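Cell cycle serine/threonine-protein kinase CDC5/MSD2 (Saccharomyces cerevisiae, PDB 6MF4) phosphorylates serine and threonine residues of target proteins to drive mitotic exit, and is represented here by its phosphoprotein-binding polo-box domain. Local coordinates at residues E137-I142 with R166-V171; F221-H226 with R270-L275. All blocks are in the same frame, centred on the assembly; numbering follows the deposited sequence.

Contact 1: E137-I142 with R166-V171. With ZN (zinc ion), chain C.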
loop_
_atom_site.group_PDB
_atom_site.type_symbol
_atom_site.label_atom_id
_atom_site.label_comp_id
_atom_site.label_asym_id
_atom_site.label_seq_id
_atom_site.Cartn_x
_atom_site.Cartn_y
_atom_site.Cartn_z
ATOM N N GLU A 137 -6.161 -1.111 21.694
ATOM C CA GLU A 137 -5.726 -0.278 22.820
ATOM C C GLU A 137 -4.809 0.868 22.392
ATOM O O GLU A 137 -4.797 1.919 23.034
ATOM C CB GLU A 137 -5.019 -1.137 23.883
ATOM C CG GLU A 137 -4.232 -0.355 24.959
ATOM C CD GLU A 137 -5.057 0.684 25.717
ATOM O OE1 GLU A 137 -4.472 1.393 26.566
ATOM O OE2 GLU A 137 -6.278 0.802 25.479
ATOM N N GLU A 138 -4.046 0.673 21.320
ATOM C CA GLU A 138 -3.120 1.705 20.853
ATOM C C GLU A 138 -3.513 2.238 19.481
ATOM O O GLU A 138 -4.088 1.513 18.667
ATOM C CB GLU A 138 -1.691 1.160 20.791
ATOM C CG GLU A 138 -1.186 0.567 22.099
ATOM C CD GLU A 138 0.325 0.608 22.211
ATOM O OE1 GLU A 138 1.007 0.436 21.179
ATOM O OE2 GLU A 138 0.834 0.818 23.333
ATOM N N PHE A 139 -3.200 3.505 19.225
ATOM C CA PHE A 139 -3.348 4.050 17.881
ATOM C C PHE A 139 -2.295 5.113 17.603
ATOM O O PHE A 139 -1.720 5.699 18.523
ATOM C CB PHE A 139 -4.765 4.616 17.663
ATOM C CG PHE A 139 -5.052 5.899 18.400
ATOM C CD1 PHE A 139 -5.559 5.877 19.690
ATOM C CD2 PHE A 139 -4.854 7.127 17.786
ATOM C CE1 PHE A 139 -5.848 7.058 20.361
ATOM C CE2 PHE A 139 -5.138 8.309 18.452
ATOM C CZ PHE A 139 -5.626 8.273 19.747
ATOM N N TRP A 140 -2.032 5.312 16.314
ATOM C CA TRP A 140 -1.206 6.405 15.822
ATOM C C TRP A 140 -2.076 7.497 15.230
ATOM O O TRP A 140 -3.007 7.205 14.483
ATOM C CB TRP A 140 -0.240 5.935 14.732
ATOM C CG TRP A 140 0.789 4.955 15.147
ATOM C CD1 TRP A 140 0.764 3.605 14.950
ATOM C CD2 TRP A 140 2.023 5.241 15.811
ATOM N NE1 TRP A 140 1.905 3.032 15.452
ATOM C CE2 TRP A 140 2.695 4.014 15.990
ATOM C CE3 TRP A 140 2.629 6.414 16.271
ATOM C CZ2 TRP A 140 3.938 3.926 16.611
ATOM C CZ3 TRP A 140 3.869 6.326 16.887
ATOM C CH2 TRP A 140 4.510 5.091 17.049
ATOM N N TYR A 141 -1.769 8.749 15.559
ATOM C CA TYR A 141 -2.313 9.890 14.829
ATOM C C TYR A 141 -1.234 10.411 13.891
ATOM O O TYR A 141 -0.162 10.824 14.333
ATOM C CB TYR A 141 -2.782 10.993 15.774
ATOM C CG TYR A 141 -3.278 12.221 15.039
ATOM C CD1 TYR A 141 -4.379 12.151 14.201
ATOM C CD2 TYR A 141 -2.642 13.446 15.183
ATOM C CE1 TYR A 141 -4.836 13.269 13.523
ATOM C CE2 TYR A 141 -3.091 14.569 14.513
ATOM C CZ TYR A 141 -4.187 14.474 13.686
ATOM O OH TYR A 141 -4.641 15.585 13.014
ATOM N N ILE A 142 -1.521 10.367 12.594
ATOM C CA ILE A 142 -0.544 10.707 11.569
ATOM C C ILE A 142 -0.949 11.989 10.856
ATOM O O ILE A 142 -2.045 12.087 10.305
ATOM C CB ILE A 142 -0.395 9.574 10.546
ATOM C CG1 ILE A 142 -0.008 8.275 11.257
ATOM C CG2 ILE A 142 0.664 9.925 9.515
ATOM C CD1 ILE A 142 -0.297 7.036 10.471
ATOM N N ARG A 166 -13.408 13.217 18.223
ATOM C CA ARG A 166 -14.339 12.979 17.126
ATOM C C ARG A 166 -13.712 12.034 16.097
ATOM O O ARG A 166 -14.417 11.244 15.465
ATOM C CB ARG A 166 -14.789 14.293 16.471
ATOM C CG ARG A 166 -13.710 15.119 15.816
ATOM C CD ARG A 166 -14.327 16.211 14.933
ATOM N NE ARG A 166 -15.228 17.113 15.659
ATOM C CZ ARG A 166 -14.868 18.279 16.196
ATOM N NH1 ARG A 166 -13.616 18.706 16.110
ATOM N NH2 ARG A 166 -15.767 19.027 16.824
ATOM N N HIS A 167 -12.392 12.096 15.946
ATOM C CA HIS A 167 -11.690 11.191 15.039
ATOM C C HIS A 167 -11.911 9.745 15.474
ATOM O O HIS A 167 -12.145 8.866 14.647
ATOM C CB HIS A 167 -10.186 11.484 14.999
ATOM C CG HIS A 167 -9.846 12.907 14.680
ATOM N ND1 HIS A 167 -10.157 13.953 15.520
ATOM C CD2 HIS A 167 -9.209 13.452 13.617
ATOM C CE1 HIS A 167 -9.731 15.086 14.986
ATOM N NE2 HIS A 167 -9.151 14.809 13.833
ATOM N N LEU A 168 -11.829 9.494 16.776
ATOM C CA LEU A 168 -11.938 8.128 17.268
ATOM C C LEU A 168 -13.378 7.615 17.235
ATOM O O LEU A 168 -13.600 6.407 17.203
ATOM C CB LEU A 168 -11.361 8.030 18.679
ATOM C CG LEU A 168 -9.834 8.151 18.718
ATOM C CD1 LEU A 168 -9.376 8.379 20.138
ATOM C CD2 LEU A 168 -9.166 6.916 18.134
ATOM N N GLU A 169 -14.356 8.519 17.231
ATOM C CA GLU A 169 -15.745 8.114 17.020
ATOM C C GLU A 169 -15.931 7.592 15.593
ATOM O O GLU A 169 -16.642 6.614 15.367
ATOM C CB GLU A 169 -16.706 9.277 17.280
ATOM C CG GLU A 169 -16.756 9.732 18.728
ATOM C CD GLU A 169 -17.182 8.626 19.678
ATOM O OE1 GLU A 169 -18.246 8.014 19.449
ATOM O OE2 GLU A 169 -16.445 8.364 20.652
ATOM N N VAL A 170 -15.294 8.256 14.635
ATOM C CA VAL A 170 -15.320 7.799 13.251
ATOM C C VAL A 170 -14.573 6.473 13.138
ATOM O O VAL A 170 -15.020 5.555 12.451
ATOM C CB VAL A 170 -14.698 8.842 12.298
ATOM C CG1 VAL A 170 -14.527 8.276 10.883
ATOM C CG2 VAL A 170 -15.558 10.087 12.258
ATOM N N VAL A 171 -13.432 6.374 13.813
ATOM C CA VAL A 171 -12.654 5.138 13.794
ATOM C C VAL A 171 -13.482 3.986 14.367
ATOM O O VAL A 171 -13.436 2.863 13.859
ATOM C CB VAL A 171 -11.334 5.292 14.583
ATOM C CG1 VAL A 171 -10.682 3.934 14.846
ATOM C CG2 VAL A 171 -10.369 6.186 13.823
HETATM ZN ZN ZN C . 2.832 1.177 21.341
HETATM O O HOH W 1 -7.294 15.920 11.850
#
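Leu168 of helix 165-178 lays one methyl group on the ring of Phe139 from strand 138-145, the two side chains approaching from opposite directions. Followed outward, the Leu168 side chain makes its contact only at the end. CB and CG act as a stem, with CG anti to the carbonyl carbon (chi1 -71°). CD2 then sits over the middle of the Phe139 ring, 3.9 Å from its centroid and 7° off the normal, a well-centred CH-pi contact. CD1 lies on the same side of the ring but outside its outline, past the CE1-CZ bond, 3.8 Å from Phe139 CZ and about as far from CE1. The Phe139 ring also meets the ring of Tyr155 on the adjacent strand 149-156. This is the polo-box arrangement, in which a C-terminal helix packs across an antiparallel six-stranded sheet, here in polo box 1. Two residues along the strand, Tyr141 points to the same helix. It turns an edge to the face of His167 in an offset edge-to-face pair, with centroids 5.9 Å apart and planes at 79°. The pair is loose: the nearest atoms, Tyr141 CE1 and His167 CD2, are 4.4 Å apart. A water links the two polar ends, 2.9 Å from Tyr141 OH and 2.9 Å from His167 NE2, lying in the plane of the imidazole. Phe124 meets the His167 ring in a second edge-to-face pair. Glu138, between Glu137 and Phe139, faces away from the helix. Its extended chain carries OE1 to a zinc ion at 2.0 Å, and His154 and His194 complete the protein ligands seen here.

Contact 2: F221-H226 with R270-L275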
loop_
_atom_site.group_PDB
_atom_site.type_symbol
_atom_site.label_atom_id
_atom_site.label_comp_id
_atom_site.label_asym_id
_atom_site.label_seq_id
_atom_site.Cartn_x
_atom_site.Cartn_y
_atom_site.Cartn_z
ATOM N N PHE A 221 -2.196 -3.638 -5.963
ATOM C CA PHE A 221 -3.112 -3.418 -7.072
ATOM C C PHE A 221 -4.230 -4.448 -7.038
ATOM O O PHE A 221 -3.986 -5.644 -7.205
ATOM C CB PHE A 221 -2.363 -3.491 -8.404
ATOM C CG PHE A 221 -1.204 -2.542 -8.497
ATOM C CD1 PHE A 221 0.025 -2.876 -7.956
ATOM C CD2 PHE A 221 -1.342 -1.316 -9.125
ATOM C CE1 PHE A 221 1.095 -2.004 -8.036
ATOM C CE2 PHE A 221 -0.277 -0.444 -9.208
ATOM C CZ PHE A 221 0.941 -0.789 -8.663
ATOM N N ASN A 222 -5.451 -3.974 -6.802
ATOM C CA ASN A 222 -6.640 -4.823 -6.795
ATOM C C ASN A 222 -7.396 -4.679 -8.110
ATOM O O ASN A 222 -8.000 -3.638 -8.374
ATOM C CB ASN A 222 -7.568 -4.459 -5.633
ATOM C CG ASN A 222 -6.994 -4.824 -4.278
ATOM O OD1 ASN A 222 -5.838 -5.233 -4.156
ATOM N ND2 ASN A 222 -7.814 -4.673 -3.240
ATOM N N PHE A 223 -7.367 -5.726 -8.928
ATOM C CA PHE A 223 -8.002 -5.689 -10.240
ATOM C C PHE A 223 -9.457 -6.153 -10.155
ATOM O O PHE A 223 -9.854 -6.810 -9.192
ATOM C CB PHE A 223 -7.209 -6.549 -11.229
ATOM C CG PHE A 223 -5.775 -6.118 -11.382
ATOM C CD1 PHE A 223 -5.416 -5.182 -12.338
ATOM C CD2 PHE A 223 -4.789 -6.636 -10.557
ATOM C CE1 PHE A 223 -4.099 -4.777 -12.473
ATOM C CE2 PHE A 223 -3.474 -6.233 -10.685
ATOM C CZ PHE A 223 -3.127 -5.305 -11.643
ATOM N N LYS A 224 -10.238 -5.798 -11.172
ATOM C CA LYS A 224 -11.668 -6.103 -11.223
ATOM C C LYS A 224 -11.990 -7.585 -11.035
ATOM O O LYS A 224 -13.057 -7.936 -10.536
ATOM C CB LYS A 224 -12.247 -5.633 -12.557
ATOM C CG LYS A 224 -12.236 -4.127 -12.739
ATOM N N ASP A 225 -11.062 -8.445 -11.436
ATOM C CA ASP A 225 -11.276 -9.894 -11.399
ATOM C C ASP A 225 -10.946 -10.490 -10.028
ATOM O O ASP A 225 -10.898 -11.710 -9.861
ATOM C CB ASP A 225 -10.439 -10.578 -12.487
ATOM C CG ASP A 225 -8.944 -10.353 -12.309
ATOM O OD1 ASP A 225 -8.557 -9.605 -11.390
ATOM O OD2 ASP A 225 -8.155 -10.919 -13.100
ATOM N N HIS A 226 -10.720 -9.614 -9.054
ATOM C CA HIS A 226 -10.429 -10.006 -7.676
ATOM C C HIS A 226 -9.087 -10.717 -7.541
ATOM O O HIS A 226 -8.769 -11.256 -6.478
ATOM C CB HIS A 226 -11.541 -10.892 -7.112
ATOM C CG HIS A 226 -11.682 -10.794 -5.624
ATOM N ND1 HIS A 226 -11.922 -9.599 -4.979
ATOM C CD2 HIS A 226 -11.605 -11.736 -4.654
ATOM C CE1 HIS A 226 -11.994 -9.811 -3.678
ATOM N NE2 HIS A 226 -11.802 -11.098 -3.455
ATOM N N ARG A 270 0.799 -10.636 -17.565
ATOM C CA ARG A 270 1.496 -9.662 -18.400
ATOM C C ARG A 270 0.672 -8.396 -18.613
ATOM O O ARG A 270 1.219 -7.292 -18.664
ATOM C CB ARG A 270 1.861 -10.274 -19.754
ATOM C CG ARG A 270 2.658 -9.335 -20.659
ATOM C CD ARG A 270 3.992 -8.924 -20.030
ATOM N NE ARG A 270 3.992 -7.541 -19.550
ATOM C CZ ARG A 270 5.068 -6.912 -19.081
ATOM N NH1 ARG A 270 6.237 -7.540 -19.017
ATOM N NH2 ARG A 270 4.974 -5.654 -18.671
ATOM N N GLU A 271 -0.639 -8.551 -18.749
ATOM C CA GLU A 271 -1.513 -7.395 -18.892
ATOM C C GLU A 271 -1.540 -6.606 -17.587
ATOM O O GLU A 271 -1.529 -5.375 -17.589
ATOM C CB GLU A 271 -2.926 -7.829 -19.286
ATOM C CG GLU A 271 -3.968 -6.710 -19.261
ATOM C CD GLU A 271 -3.626 -5.551 -20.187
ATOM O OE1 GLU A 271 -2.807 -5.737 -21.112
ATOM O OE2 GLU A 271 -4.182 -4.449 -19.985
ATOM N N LYS A 272 -1.565 -7.320 -16.469
ATOM C CA LYS A 272 -1.611 -6.666 -15.169
ATOM C C LYS A 272 -0.319 -5.901 -14.896
ATOM O O LYS A 272 -0.358 -4.789 -14.378
ATOM C CB LYS A 272 -1.884 -7.690 -14.069
ATOM C CG LYS A 272 -3.337 -8.147 -14.067
ATOM C CD LYS A 272 -3.600 -9.272 -13.087
ATOM C CE LYS A 272 -5.091 -9.624 -13.044
ATOM N NZ LYS A 272 -5.813 -9.324 -14.325
ATOM N N LEU A 273 0.823 -6.479 -15.263
ATOM C CA LEU A 273 2.098 -5.801 -15.040
ATOM C C LEU A 273 2.193 -4.536 -15.890
ATOM O O LEU A 273 2.773 -3.537 -15.469
ATOM C CB LEU A 273 3.272 -6.732 -15.342
ATOM C CG LEU A 273 4.649 -6.191 -14.943
ATOM C CD1 LEU A 273 4.751 -5.993 -13.427
ATOM C CD2 LEU A 273 5.757 -7.117 -15.434
ATOM N N THR A 274 1.616 -4.576 -17.084
ATOM C CA THR A 274 1.563 -3.399 -17.939
ATOM C C THR A 274 0.735 -2.297 -17.282
ATOM O O THR A 274 1.130 -1.129 -17.277
ATOM C CB THR A 274 0.975 -3.743 -19.321
ATOM O OG1 THR A 274 1.873 -4.621 -20.007
ATOM C CG2 THR A 274 0.761 -2.486 -20.161
ATOM N N LEU A 275 -0.413 -2.671 -16.726
ATOM C CA LEU A 275 -1.272 -1.718 -16.031
ATOM C C LEU A 275 -0.551 -1.135 -14.818
ATOM O O LEU A 275 -0.631 0.063 -14.543
ATOM C CB LEU A 275 -2.579 -2.389 -15.603
ATOM C CG LEU A 275 -3.575 -2.658 -16.735
ATOM C CD1 LEU A 275 -4.653 -3.621 -16.283
ATOM C CD2 LEU A 275 -4.197 -1.360 -17.226
#
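Lys272 lies across one face of the Phe223 ring with its aliphatic chain, which stays extended as far as CE. CB approaches the ring at the far end, 3.6 Å from Phe223 CZ. CG stands over the centre, 3.7 Å from the centroid, in a CH-pi contact. CD passes over the CD2-CE2 flank, and CE turns back toward Phe223 CG, nearer the backbone. The chain then bends at chi4 (28°), about midway between eclipsed and staggered, leaving NZ 4.8 Å from the ring centroid, an off-centre cation-pi approach. NZ also donates to Asp225 OD2 at 3.1 Å in a salt bridge, though OD2 is less surely placed. In the type I turn from Phe223 to His226, Asp225 sets CG between its backbone N and carbonyl carbon (chi1 61°), turning the carboxylate to Lys272. Its OD1 accepts from His227 N. Leu275, one helical turn after Lys272, places CD1 4.0 Å from Phe223 CE1. In polo box 2 the contact joins the end of strand 219-223 and the turn after it to helix 269-283. Lys272 also reaches Met229 on strand 228-232, and Leu275 reaches Phe209 on strand 209-214. Leu273 points away and packs on helix 56-82.

Overall arrangement
Contacts 1 and 2 are similar in kind, though they use different strands of the two boxes. Each joins a strand of an antiparallel sheet to a helix that comes after the sheet in the chain, contact 1 in polo box 1 and contact 2 in polo box 2. They follow one another along the chain and lie on opposite sides of its centre. Their centres are 33 Å apart, and their nearest atoms are about 20 Å apart, so they do not touch. Contact 1 contains the zinc ligand Glu138. The side chain of Phe139 is about 8 Å from those of the other ligands, His154 and His194. Contact 2 is away from the annotated sites.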